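Local structure of 30-kDa cleavage and polyadenylation specificity factor 30 (Arabidopsis thaliana, 5ZUU) at residues 19-25 / 60-66. The protein takes part in pre-mRNA 3'-end formation as a component of the CPSF complex, its YTH domain binding m6A-modified RNA. Numbering follows the deposited sequence.
With nucleotides of chain F.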
loop_
_atom_site.group_PDB
_atom_site.type_symbol
_atom_site.label_atom_id
_atom_site.label_comp_id
_atom_site.label_asym_id
_atom_site.label_seq_id
_atom_site.Cartn_x
_atom_site.Cartn_y
_atom_site.Cartn_z
ATOM N N TYR A 19 -1.489 6.431 7.777
ATOM C CA TYR A 19 -1.149 6.309 6.373
ATOM C C TYR A 19 0.345 6.457 6.181
ATOM O O TYR A 19 0.941 7.434 6.699
ATOM C CB TYR A 19 -1.831 7.491 5.564
ATOM C CG TYR A 19 -3.302 7.520 5.727
ATOM C CD1 TYR A 19 -3.894 8.103 6.857
ATOM C CD2 TYR A 19 -4.126 6.900 4.806
ATOM C CE1 TYR A 19 -5.280 8.092 7.024
ATOM C CE2 TYR A 19 -5.503 6.893 4.969
ATOM C CZ TYR A 19 -6.068 7.466 6.077
ATOM O OH TYR A 19 -7.420 7.420 6.238
ATOM N N PHE A 20 0.931 5.524 5.406
ATOM C CA PHE A 20 2.369 5.520 5.100
ATOM C C PHE A 20 2.540 5.348 3.613
ATOM O O PHE A 20 1.835 4.547 3.015
ATOM C CB PHE A 20 3.107 4.359 5.846
ATOM C CG PHE A 20 3.099 4.481 7.334
ATOM C CD1 PHE A 20 1.982 4.175 8.063
ATOM C CD2 PHE A 20 4.217 4.907 8.018
ATOM C CE1 PHE A 20 1.961 4.342 9.454
ATOM C CE2 PHE A 20 4.211 5.067 9.400
ATOM C CZ PHE A 20 3.076 4.790 10.112
ATOM N N VAL A 21 3.458 6.103 3.012
ATOM C CA VAL A 21 3.884 5.844 1.646
ATOM C C VAL A 21 4.908 4.717 1.650
ATOM O O VAL A 21 5.846 4.734 2.438
ATOM C CB VAL A 21 4.513 7.072 0.967
ATOM C CG1 VAL A 21 5.074 6.725 -0.424
ATOM C CG2 VAL A 21 3.480 8.181 0.850
ATOM N N VAL A 22 4.684 3.708 0.820
ATOM C CA VAL A 22 5.539 2.573 0.681
ATOM C C VAL A 22 6.119 2.656 -0.714
ATOM O O VAL A 22 5.382 2.911 -1.683
ATOM C CB VAL A 22 4.738 1.277 0.832
ATOM C CG1 VAL A 22 5.551 0.074 0.348
ATOM C CG2 VAL A 22 4.325 1.128 2.274
ATOM N N LYS A 23 7.448 2.551 -0.816
ATOM C CA LYS A 23 8.168 2.641 -2.106
ATOM C C LYS A 23 8.751 1.256 -2.521
ATOM O O LYS A 23 9.164 0.468 -1.676
ATOM C CB LYS A 23 9.269 3.695 -2.031
ATOM C CG LYS A 23 8.759 5.129 -1.715
ATOM C CD LYS A 23 7.883 5.718 -2.816
ATOM C CE LYS A 23 8.561 5.848 -4.161
ATOM N NZ LYS A 23 7.920 6.886 -5.000
ATOM N N SER A 24 8.680 0.937 -3.820
ATOM C CA SER A 24 9.385 -0.214 -4.449
ATOM C C SER A 24 10.310 0.237 -5.572
ATOM O O SER A 24 9.991 1.163 -6.324
ATOM C CB SER A 24 8.387 -1.197 -5.021
ATOM O OG SER A 24 9.045 -2.351 -5.487
ATOM N N ASN A 25 11.473 -0.400 -5.639
ATOM C CA ASN A 25 12.491 -0.146 -6.653
ATOM C C ASN A 25 12.036 -0.635 -7.973
ATOM O O ASN A 25 12.629 -0.245 -8.948
ATOM C CB ASN A 25 13.757 -0.994 -6.419
ATOM C CG ASN A 25 14.686 -0.417 -5.409
ATOM O OD1 ASN A 25 14.678 0.791 -5.128
ATOM N ND2 ASN A 25 15.498 -1.274 -4.836
ATOM N N ILE A 60 -2.928 2.075 6.569
ATOM C CA ILE A 60 -3.084 2.167 5.135
ATOM C C ILE A 60 -1.747 2.497 4.464
ATOM O O ILE A 60 -1.134 3.527 4.754
ATOM C CB ILE A 60 -4.179 3.195 4.758
ATOM C CG1 ILE A 60 -5.480 2.857 5.507
ATOM C CG2 ILE A 60 -4.399 3.223 3.216
ATOM C CD1 ILE A 60 -5.978 1.434 5.289
ATOM N N LEU A 61 -1.301 1.602 3.588
ATOM C CA LEU A 61 -0.019 1.712 2.844
ATOM C C LEU A 61 -0.321 2.135 1.423
ATOM O O LEU A 61 -0.904 1.385 0.671
ATOM C CB LEU A 61 0.640 0.338 2.836
ATOM C CG LEU A 61 0.819 -0.289 4.236
ATOM C CD1 LEU A 61 1.455 -1.630 4.104
ATOM C CD2 LEU A 61 1.695 0.588 5.136
ATOM N N ILE A 62 0.108 3.334 1.056
ATOM C CA ILE A 62 -0.047 3.883 -0.246
ATOM C C ILE A 62 1.230 3.648 -1.026
ATOM O O ILE A 62 2.255 4.285 -0.750
ATOM C CB ILE A 62 -0.354 5.399 -0.132
ATOM C CG1 ILE A 62 -1.652 5.608 0.649
ATOM C CG2 ILE A 62 -0.440 6.064 -1.496
ATOM C CD1 ILE A 62 -1.965 7.086 1.025
ATOM N N PHE A 63 1.162 2.805 -2.062
ATOM C CA PHE A 63 2.322 2.333 -2.802
ATOM C C PHE A 63 2.688 3.199 -3.938
ATOM O O PHE A 63 1.864 3.714 -4.629
ATOM C CB PHE A 63 2.114 0.925 -3.386
ATOM C CG PHE A 63 2.394 -0.149 -2.417
ATOM C CD1 PHE A 63 1.630 -0.242 -1.234
ATOM C CD2 PHE A 63 3.420 -1.080 -2.637
ATOM C CE1 PHE A 63 1.863 -1.264 -0.309
ATOM C CE2 PHE A 63 3.669 -2.083 -1.711
ATOM C CZ PHE A 63 2.894 -2.185 -0.545
ATOM N N SER A 64 3.958 3.280 -4.185
ATOM C CA SER A 64 4.447 3.922 -5.355
ATOM C C SER A 64 5.742 3.325 -5.773
ATOM O O SER A 64 6.718 3.303 -4.970
ATOM C CB SER A 64 4.576 5.384 -5.113
ATOM O OG SER A 64 5.310 5.988 -6.199
ATOM N N VAL A 65 5.798 2.849 -7.026
ATOM C CA VAL A 65 7.065 2.375 -7.613
ATOM C C VAL A 65 8.026 3.560 -7.977
ATOM O O VAL A 65 7.629 4.491 -8.642
ATOM C CB VAL A 65 6.815 1.470 -8.821
ATOM C CG1 VAL A 65 8.120 1.039 -9.427
ATOM C CG2 VAL A 65 5.991 0.251 -8.400
ATOM N N ASN A 66 9.277 3.490 -7.499
ATOM C CA ASN A 66 10.297 4.512 -7.773
ATOM C C ASN A 66 10.332 4.842 -9.276
ATOM O O ASN A 66 10.265 3.957 -10.119
ATOM C CB ASN A 66 11.719 4.046 -7.388
ATOM C CG ASN A 66 11.901 3.775 -5.911
ATOM O OD1 ASN A 66 10.958 3.849 -5.115
ATOM N ND2 ASN A 66 13.150 3.521 -5.524
ATOM P P C F 6 13.473 5.020 -1.319
ATOM O OP1 C F 6 14.632 5.840 -1.671
ATOM O OP2 C F 6 13.041 4.943 0.100
ATOM O "O5'" C F 6 12.192 5.552 -2.133
ATOM C "C5'" C F 6 12.373 6.375 -3.290
ATOM C "C4'" C F 6 11.790 7.747 -3.053
ATOM O "O4'" C F 6 12.549 8.429 -2.027
ATOM C "C3'" C F 6 11.798 8.693 -4.246
ATOM O "O3'" C F 6 10.667 8.429 -5.067
ATOM C "C2'" C F 6 11.743 10.039 -3.559
ATOM O "O2'" C F 6 10.439 10.388 -3.130
ATOM C "C1'" C F 6 12.677 9.797 -2.376
ATOM N N1 C F 6 14.106 10.077 -2.630
ATOM C C2 C F 6 14.507 11.411 -2.762
ATOM O O2 C F 6 13.648 12.301 -2.722
ATOM N N3 C F 6 15.817 11.697 -2.921
ATOM C C4 C F 6 16.718 10.710 -2.929
ATOM N N4 C F 6 17.994 11.040 -3.102
ATOM C C5 C F 6 16.342 9.337 -2.786
ATOM C C6 C F 6 15.037 9.071 -2.635
ATOM P P U F 7 10.725 8.593 -6.632
ATOM O OP1 U F 7 9.459 8.101 -7.152
ATOM O OP2 U F 7 11.940 8.068 -7.169
ATOM O "O5'" U F 7 10.779 10.166 -6.866
ATOM C "C5'" U F 7 9.641 10.950 -6.519
ATOM C "C4'" U F 7 9.993 12.403 -6.590
ATOM O "O4'" U F 7 11.069 12.702 -5.667
ATOM C "C3'" U F 7 10.505 12.844 -7.944
ATOM O "O3'" U F 7 9.375 13.216 -8.708
ATOM C "C2'" U F 7 11.346 14.049 -7.598
ATOM O "O2'" U F 7 10.558 15.172 -7.274
ATOM C "C1'" U F 7 11.990 13.582 -6.304
ATOM N N1 U F 7 13.279 12.898 -6.430
ATOM C C2 U F 7 14.422 13.673 -6.556
ATOM O O2 U F 7 14.397 14.890 -6.709
ATOM N N3 U F 7 15.595 12.964 -6.543
ATOM C C4 U F 7 15.749 11.605 -6.372
ATOM O O4 U F 7 16.881 11.125 -6.339
ATOM C C5 U F 7 14.523 10.875 -6.261
ATOM C C6 U F 7 13.360 11.533 -6.275
#
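Bends at chi2 (-66°) and chi3 (-60°) curl Lys23 over Ser64 O toward the Ser64 hydroxyl, while Val22, with CG1 anti to the backbone N, sets that methyl over the Phe63 ring. Both pairs belong to two adjacent parallel strands, 17-24 and 58-65, inner strands of the mixed sheet of the YTH domain; helices 27-36 and 46-55 lie in the connection between them. Backbone hydrogen bonds run from Phe20 N to Ile60 O (2.9 Å) through to Asn66 N on Ser24 O (2.7 Å). On one face of the sheet Val22 CG1 makes a CH-pi contact 3.6 Å from the Phe63 ring centroid, and Trp39 meets that ring edge-to-face. Val22 CG2 turns to Leu61 CB. On the other face, the Tyr19 ring lies beside Ile60, CD2 to CB 3.7 Å, and Lys23 brings the sheet to the RNA. Its NZ donates to Ser64 OG (3.0 Å), also hydrogen-bonded to His70 O. A methionine in place of Lys23 would probably leave the U7 phosphate without this cationic partner and the Ser64 hydroxyl without this donor. The same NZ hydrogen-bonds two oxygens of one phosphate in chain F, bridging C6 O3' (3.2 Å) and non-bridging U7 OP1 (2.9 Å).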